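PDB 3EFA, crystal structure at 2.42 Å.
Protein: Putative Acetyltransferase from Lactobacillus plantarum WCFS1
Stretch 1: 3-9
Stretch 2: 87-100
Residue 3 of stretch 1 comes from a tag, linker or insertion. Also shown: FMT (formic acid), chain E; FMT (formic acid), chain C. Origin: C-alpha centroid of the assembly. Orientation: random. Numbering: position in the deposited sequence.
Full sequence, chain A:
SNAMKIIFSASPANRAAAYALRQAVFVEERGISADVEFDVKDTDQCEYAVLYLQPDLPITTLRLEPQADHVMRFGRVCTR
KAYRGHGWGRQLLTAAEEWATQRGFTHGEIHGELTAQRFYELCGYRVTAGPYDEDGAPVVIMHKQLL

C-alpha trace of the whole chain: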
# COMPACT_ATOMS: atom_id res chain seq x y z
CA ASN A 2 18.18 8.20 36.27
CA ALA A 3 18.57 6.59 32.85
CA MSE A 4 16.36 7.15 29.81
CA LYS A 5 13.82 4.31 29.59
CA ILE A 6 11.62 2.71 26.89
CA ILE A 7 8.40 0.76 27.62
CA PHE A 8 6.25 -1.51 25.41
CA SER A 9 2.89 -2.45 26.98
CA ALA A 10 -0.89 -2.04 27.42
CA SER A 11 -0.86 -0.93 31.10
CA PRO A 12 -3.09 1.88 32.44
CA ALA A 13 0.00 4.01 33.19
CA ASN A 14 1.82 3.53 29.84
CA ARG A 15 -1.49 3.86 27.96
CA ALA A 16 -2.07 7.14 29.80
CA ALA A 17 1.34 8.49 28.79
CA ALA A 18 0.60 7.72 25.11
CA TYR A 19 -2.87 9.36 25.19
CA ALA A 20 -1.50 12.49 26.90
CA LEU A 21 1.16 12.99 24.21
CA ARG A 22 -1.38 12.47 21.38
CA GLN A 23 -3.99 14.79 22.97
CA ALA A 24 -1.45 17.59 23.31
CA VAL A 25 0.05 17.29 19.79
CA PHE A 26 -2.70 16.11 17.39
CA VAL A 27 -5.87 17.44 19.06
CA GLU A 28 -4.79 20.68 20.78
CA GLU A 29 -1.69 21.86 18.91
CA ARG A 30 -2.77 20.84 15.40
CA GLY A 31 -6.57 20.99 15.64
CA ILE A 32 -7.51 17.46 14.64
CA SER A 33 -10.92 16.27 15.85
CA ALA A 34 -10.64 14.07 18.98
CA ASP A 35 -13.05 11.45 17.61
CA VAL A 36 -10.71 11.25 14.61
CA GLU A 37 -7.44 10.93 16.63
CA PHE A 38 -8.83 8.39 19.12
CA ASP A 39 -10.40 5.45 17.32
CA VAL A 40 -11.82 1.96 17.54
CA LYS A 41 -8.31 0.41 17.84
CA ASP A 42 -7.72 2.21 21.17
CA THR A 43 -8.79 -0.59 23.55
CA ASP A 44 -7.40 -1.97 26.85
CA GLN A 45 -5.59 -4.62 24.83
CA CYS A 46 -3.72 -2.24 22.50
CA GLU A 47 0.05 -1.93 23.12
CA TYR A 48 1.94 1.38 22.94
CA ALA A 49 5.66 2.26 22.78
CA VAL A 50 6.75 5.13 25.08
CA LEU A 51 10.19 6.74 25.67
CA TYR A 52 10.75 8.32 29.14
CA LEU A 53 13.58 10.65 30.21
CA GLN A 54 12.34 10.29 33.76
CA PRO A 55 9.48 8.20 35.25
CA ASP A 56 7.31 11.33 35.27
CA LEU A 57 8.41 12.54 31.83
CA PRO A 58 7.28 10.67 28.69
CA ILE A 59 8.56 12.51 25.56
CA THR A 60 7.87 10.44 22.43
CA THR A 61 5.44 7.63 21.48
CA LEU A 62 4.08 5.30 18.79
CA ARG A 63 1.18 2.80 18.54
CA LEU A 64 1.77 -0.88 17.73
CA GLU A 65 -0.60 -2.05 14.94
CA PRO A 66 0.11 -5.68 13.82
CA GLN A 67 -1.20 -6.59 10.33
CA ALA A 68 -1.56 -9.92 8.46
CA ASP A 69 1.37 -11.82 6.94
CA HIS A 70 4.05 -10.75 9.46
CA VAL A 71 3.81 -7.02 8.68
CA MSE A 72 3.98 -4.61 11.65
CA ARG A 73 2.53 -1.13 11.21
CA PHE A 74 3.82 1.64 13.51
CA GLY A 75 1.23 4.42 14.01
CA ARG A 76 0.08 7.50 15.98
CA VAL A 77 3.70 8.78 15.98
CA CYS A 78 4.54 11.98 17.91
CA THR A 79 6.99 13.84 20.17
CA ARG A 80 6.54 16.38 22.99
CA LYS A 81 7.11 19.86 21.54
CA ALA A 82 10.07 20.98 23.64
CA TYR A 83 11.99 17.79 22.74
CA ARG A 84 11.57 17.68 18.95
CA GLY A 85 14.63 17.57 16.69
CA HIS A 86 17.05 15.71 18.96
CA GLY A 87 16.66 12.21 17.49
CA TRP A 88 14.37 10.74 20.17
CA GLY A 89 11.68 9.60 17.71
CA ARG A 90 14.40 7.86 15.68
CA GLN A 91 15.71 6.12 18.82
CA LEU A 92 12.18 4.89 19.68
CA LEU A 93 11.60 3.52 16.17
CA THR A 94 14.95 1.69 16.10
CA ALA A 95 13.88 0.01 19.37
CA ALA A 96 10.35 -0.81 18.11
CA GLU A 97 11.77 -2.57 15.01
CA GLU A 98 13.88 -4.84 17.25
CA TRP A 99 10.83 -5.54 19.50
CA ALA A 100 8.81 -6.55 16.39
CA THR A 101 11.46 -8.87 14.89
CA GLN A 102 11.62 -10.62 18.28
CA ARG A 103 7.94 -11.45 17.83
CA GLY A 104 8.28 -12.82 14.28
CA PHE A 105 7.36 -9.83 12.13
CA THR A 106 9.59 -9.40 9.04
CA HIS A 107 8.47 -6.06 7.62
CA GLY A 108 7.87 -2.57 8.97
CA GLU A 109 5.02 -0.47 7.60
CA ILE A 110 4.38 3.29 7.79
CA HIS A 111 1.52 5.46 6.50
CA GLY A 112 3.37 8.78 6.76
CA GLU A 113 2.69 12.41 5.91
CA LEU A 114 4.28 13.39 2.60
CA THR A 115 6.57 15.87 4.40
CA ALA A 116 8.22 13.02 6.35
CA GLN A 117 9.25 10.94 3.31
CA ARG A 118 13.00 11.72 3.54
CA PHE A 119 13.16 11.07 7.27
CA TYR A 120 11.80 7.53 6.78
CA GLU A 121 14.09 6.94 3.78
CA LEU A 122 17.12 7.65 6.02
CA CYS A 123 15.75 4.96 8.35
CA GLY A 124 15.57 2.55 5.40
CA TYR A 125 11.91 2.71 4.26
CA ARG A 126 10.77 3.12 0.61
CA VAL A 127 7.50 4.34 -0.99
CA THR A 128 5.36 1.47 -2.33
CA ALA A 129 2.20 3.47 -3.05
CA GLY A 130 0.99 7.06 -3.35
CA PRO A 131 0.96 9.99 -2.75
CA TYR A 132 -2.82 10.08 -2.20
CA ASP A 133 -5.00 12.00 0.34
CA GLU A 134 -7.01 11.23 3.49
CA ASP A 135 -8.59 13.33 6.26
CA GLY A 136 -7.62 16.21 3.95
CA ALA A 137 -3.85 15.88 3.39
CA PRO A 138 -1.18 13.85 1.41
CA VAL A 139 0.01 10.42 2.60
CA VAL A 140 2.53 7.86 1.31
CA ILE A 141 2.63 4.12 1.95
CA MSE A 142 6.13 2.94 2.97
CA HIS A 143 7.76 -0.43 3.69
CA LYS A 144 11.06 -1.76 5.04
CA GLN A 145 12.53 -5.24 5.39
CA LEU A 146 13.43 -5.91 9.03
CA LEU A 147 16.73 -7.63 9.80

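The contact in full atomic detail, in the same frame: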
# COMPACT_ATOMS: atom_id res chain seq x y z
N ALA A 3 18.35 6.85 34.27
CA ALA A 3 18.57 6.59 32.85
C ALA A 3 17.29 6.81 32.04
O ALA A 3 16.18 6.68 32.56
CB ALA A 3 19.10 5.17 32.65
N MSE A 4 17.45 7.17 30.77
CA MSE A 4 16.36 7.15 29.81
C MSE A 4 15.78 5.74 29.74
O MSE A 4 16.52 4.76 29.76
CB MSE A 4 16.89 7.59 28.43
CG MSE A 4 15.90 7.45 27.28
SE MSE A 4 15.96 5.76 26.29
CE MSE A 4 17.72 5.95 25.49
N LYS A 5 14.45 5.63 29.66
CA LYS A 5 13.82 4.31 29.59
C LYS A 5 12.74 4.19 28.51
O LYS A 5 12.00 5.13 28.24
CB LYS A 5 13.21 3.96 30.95
CG LYS A 5 12.86 2.50 31.12
CD LYS A 5 12.18 2.27 32.46
CE LYS A 5 12.03 0.78 32.77
NZ LYS A 5 11.16 0.56 33.96
N ILE A 6 12.64 3.00 27.91
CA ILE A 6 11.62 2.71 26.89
C ILE A 6 10.70 1.56 27.33
O ILE A 6 11.17 0.53 27.78
CB ILE A 6 12.27 2.34 25.54
CG1 ILE A 6 13.02 3.54 24.95
CG2 ILE A 6 11.22 1.81 24.55
CD1 ILE A 6 13.99 3.18 23.79
N ILE A 7 9.39 1.75 27.18
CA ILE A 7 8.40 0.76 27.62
C ILE A 7 7.40 0.36 26.53
O ILE A 7 6.81 1.21 25.86
CB ILE A 7 7.62 1.28 28.88
CG1 ILE A 7 8.59 1.44 30.07
CG2 ILE A 7 6.44 0.35 29.26
CD1 ILE A 7 7.92 1.88 31.34
N PHE A 8 7.23 -0.95 26.35
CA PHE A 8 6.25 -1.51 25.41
C PHE A 8 5.18 -2.27 26.19
O PHE A 8 5.46 -3.33 26.74
CB PHE A 8 6.92 -2.52 24.44
CG PHE A 8 7.98 -1.93 23.55
CD1 PHE A 8 7.63 -1.29 22.36
CD2 PHE A 8 9.33 -2.06 23.87
CE1 PHE A 8 8.62 -0.75 21.52
CE2 PHE A 8 10.33 -1.53 23.04
CZ PHE A 8 9.97 -0.87 21.86
N SER A 9 3.94 -1.77 26.22
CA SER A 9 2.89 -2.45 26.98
C SER A 9 1.51 -1.79 26.91
O SER A 9 1.37 -0.65 26.47
CB SER A 9 3.30 -2.61 28.46
OG SER A 9 2.97 -1.45 29.23
N GLY A 87 16.54 13.63 17.78
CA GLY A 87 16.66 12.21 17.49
C GLY A 87 15.91 11.21 18.37
O GLY A 87 16.10 9.99 18.21
N TRP A 88 15.08 11.68 19.30
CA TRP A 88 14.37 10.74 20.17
C TRP A 88 13.37 9.83 19.42
O TRP A 88 13.32 8.61 19.66
CB TRP A 88 13.69 11.46 21.36
CG TRP A 88 14.67 12.17 22.30
CD1 TRP A 88 14.79 13.52 22.49
CD2 TRP A 88 15.66 11.56 23.16
NE1 TRP A 88 15.78 13.79 23.41
CE2 TRP A 88 16.33 12.60 23.84
CE3 TRP A 88 16.03 10.23 23.42
CZ2 TRP A 88 17.36 12.36 24.76
CZ3 TRP A 88 17.05 9.99 24.35
CH2 TRP A 88 17.70 11.05 25.01
N GLY A 89 12.58 10.40 18.52
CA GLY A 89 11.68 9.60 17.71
C GLY A 89 12.42 8.48 16.96
O GLY A 89 11.95 7.34 16.89
N ARG A 90 13.59 8.81 16.43
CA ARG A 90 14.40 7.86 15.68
C ARG A 90 14.91 6.73 16.57
O ARG A 90 14.93 5.56 16.15
CB ARG A 90 15.58 8.59 15.00
CG ARG A 90 16.20 7.86 13.81
CD ARG A 90 17.14 8.76 12.99
NE ARG A 90 18.07 9.50 13.84
CZ ARG A 90 18.17 10.82 13.89
NH1 ARG A 90 17.42 11.58 13.10
NH2 ARG A 90 19.03 11.39 14.73
N GLN A 91 15.30 7.08 17.80
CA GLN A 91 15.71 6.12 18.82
C GLN A 91 14.56 5.16 19.19
O GLN A 91 14.77 3.94 19.29
CB GLN A 91 16.17 6.87 20.08
CG GLN A 91 17.04 6.07 21.04
CD GLN A 91 18.52 6.46 20.97
OE1 GLN A 91 18.87 7.49 20.40
NE2 GLN A 91 19.39 5.64 21.57
N LEU A 92 13.36 5.70 19.38
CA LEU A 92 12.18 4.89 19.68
C LEU A 92 11.89 3.88 18.56
O LEU A 92 11.68 2.68 18.83
CB LEU A 92 10.95 5.77 19.93
CG LEU A 92 9.66 5.03 20.37
CD1 LEU A 92 9.91 4.09 21.57
CD2 LEU A 92 8.51 5.99 20.69
N LEU A 93 11.89 4.36 17.32
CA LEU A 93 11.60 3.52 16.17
C LEU A 93 12.60 2.38 16.01
O LEU A 93 12.21 1.23 15.78
CB LEU A 93 11.53 4.36 14.89
CG LEU A 93 11.27 3.58 13.60
CD1 LEU A 93 9.88 2.89 13.64
CD2 LEU A 93 11.41 4.49 12.36
N THR A 94 13.89 2.71 16.13
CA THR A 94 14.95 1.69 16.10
C THR A 94 14.70 0.61 17.17
O THR A 94 14.89 -0.58 16.91
CB THR A 94 16.37 2.29 16.28
OG1 THR A 94 16.66 3.19 15.20
CG2 THR A 94 17.44 1.20 16.33
N ALA A 95 14.23 1.01 18.35
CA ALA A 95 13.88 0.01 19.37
C ALA A 95 12.60 -0.78 19.05
O ALA A 95 12.52 -1.98 19.32
CB ALA A 95 13.82 0.64 20.77
N ALA A 96 11.60 -0.13 18.47
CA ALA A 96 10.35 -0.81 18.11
C ALA A 96 10.54 -1.87 17.01
O ALA A 96 9.89 -2.93 17.04
CB ALA A 96 9.25 0.20 17.74
N GLU A 97 11.41 -1.58 16.04
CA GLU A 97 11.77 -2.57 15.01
C GLU A 97 12.35 -3.85 15.63
O GLU A 97 11.95 -4.96 15.27
CB GLU A 97 12.73 -1.98 13.96
CG GLU A 97 12.06 -0.97 13.01
CD GLU A 97 13.02 -0.33 12.00
OE1 GLU A 97 14.15 -0.82 11.82
OE2 GLU A 97 12.62 0.68 11.37
N GLU A 98 13.28 -3.70 16.56
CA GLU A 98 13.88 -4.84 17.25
C GLU A 98 12.84 -5.63 18.09
O GLU A 98 12.84 -6.87 18.08
CB GLU A 98 15.09 -4.37 18.09
CG GLU A 98 15.60 -5.36 19.14
CD GLU A 98 16.20 -6.62 18.52
OE1 GLU A 98 16.92 -6.52 17.51
OE2 GLU A 98 15.94 -7.73 19.06
N TRP A 99 11.95 -4.92 18.77
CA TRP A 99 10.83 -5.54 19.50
C TRP A 99 9.94 -6.38 18.55
O TRP A 99 9.56 -7.50 18.89
CB TRP A 99 10.03 -4.45 20.22
CG TRP A 99 8.91 -4.92 21.13
CD1 TRP A 99 8.99 -5.20 22.47
CD2 TRP A 99 7.53 -5.13 20.77
NE1 TRP A 99 7.77 -5.59 22.96
CE2 TRP A 99 6.85 -5.56 21.94
CE3 TRP A 99 6.81 -5.02 19.57
CZ2 TRP A 99 5.49 -5.86 21.94
CZ3 TRP A 99 5.46 -5.32 19.57
CH2 TRP A 99 4.81 -5.73 20.75
N ALA A 100 9.63 -5.84 17.37
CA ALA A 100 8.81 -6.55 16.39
C ALA A 100 9.46 -7.81 15.79
O ALA A 100 8.81 -8.86 15.66
CB ALA A 100 8.37 -5.60 15.27
C FMT E . 15.50 1.61 27.57
O1 FMT E . 16.55 1.43 26.93
O2 FMT E . 14.78 0.72 28.03
C FMT C . 11.27 13.88 16.82
O1 FMT C . 11.81 13.26 17.74
O2 FMT C . 11.44 15.09 16.60

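The most striking feature of this contact is the mutual embrace of Phe8 and Trp99. Their rings form an offset stack, the Phe8 ring lying 4.1 Å in centroid distance from the five-membered ring of Trp99 with planes only 19° apart, and Phe8 CD2 comes within 3.5 Å of Trp99 CD1. Each CB also sits over the partner's ring: Phe8 CB is 3.9 Å from the centroid of the Trp99 five-membered ring, and Trp99 CB is 4.1 Å from that of Phe8. Flat, polarizable rings suit such close layering.

The strand 5-9 crosses the helix 88-100 at 46°, with axes 10.2 Å apart at closest approach. No hydrogen bond joins the two; most of the helix's backbone amides bond carbonyls four residues back, as in Ala96 N to Leu92 O (2.8 Å). The contact is mainly apolar side-chain packing, with the Phe8 ring also lying against helix backbone at Ala95 and Ala96. In the strand, Ile6 and Phe8 point toward the helix while Ile7 and Ser9 point away; Met4, just before the strand, also points toward it. The strand's larger side chains pack against small alanines: Ile6 CD1 reaches Ala95 CB at 3.9 Å, and Phe8 CE1 reaches Ala96 CB at 3.9 Å. Ile6 CG2 lies 4.0 Å from Leu92 CD1. At the helix start, flexible selenomethionine Met4 places CG 4.0 Å from Trp88 CZ3, extending the apolar seam.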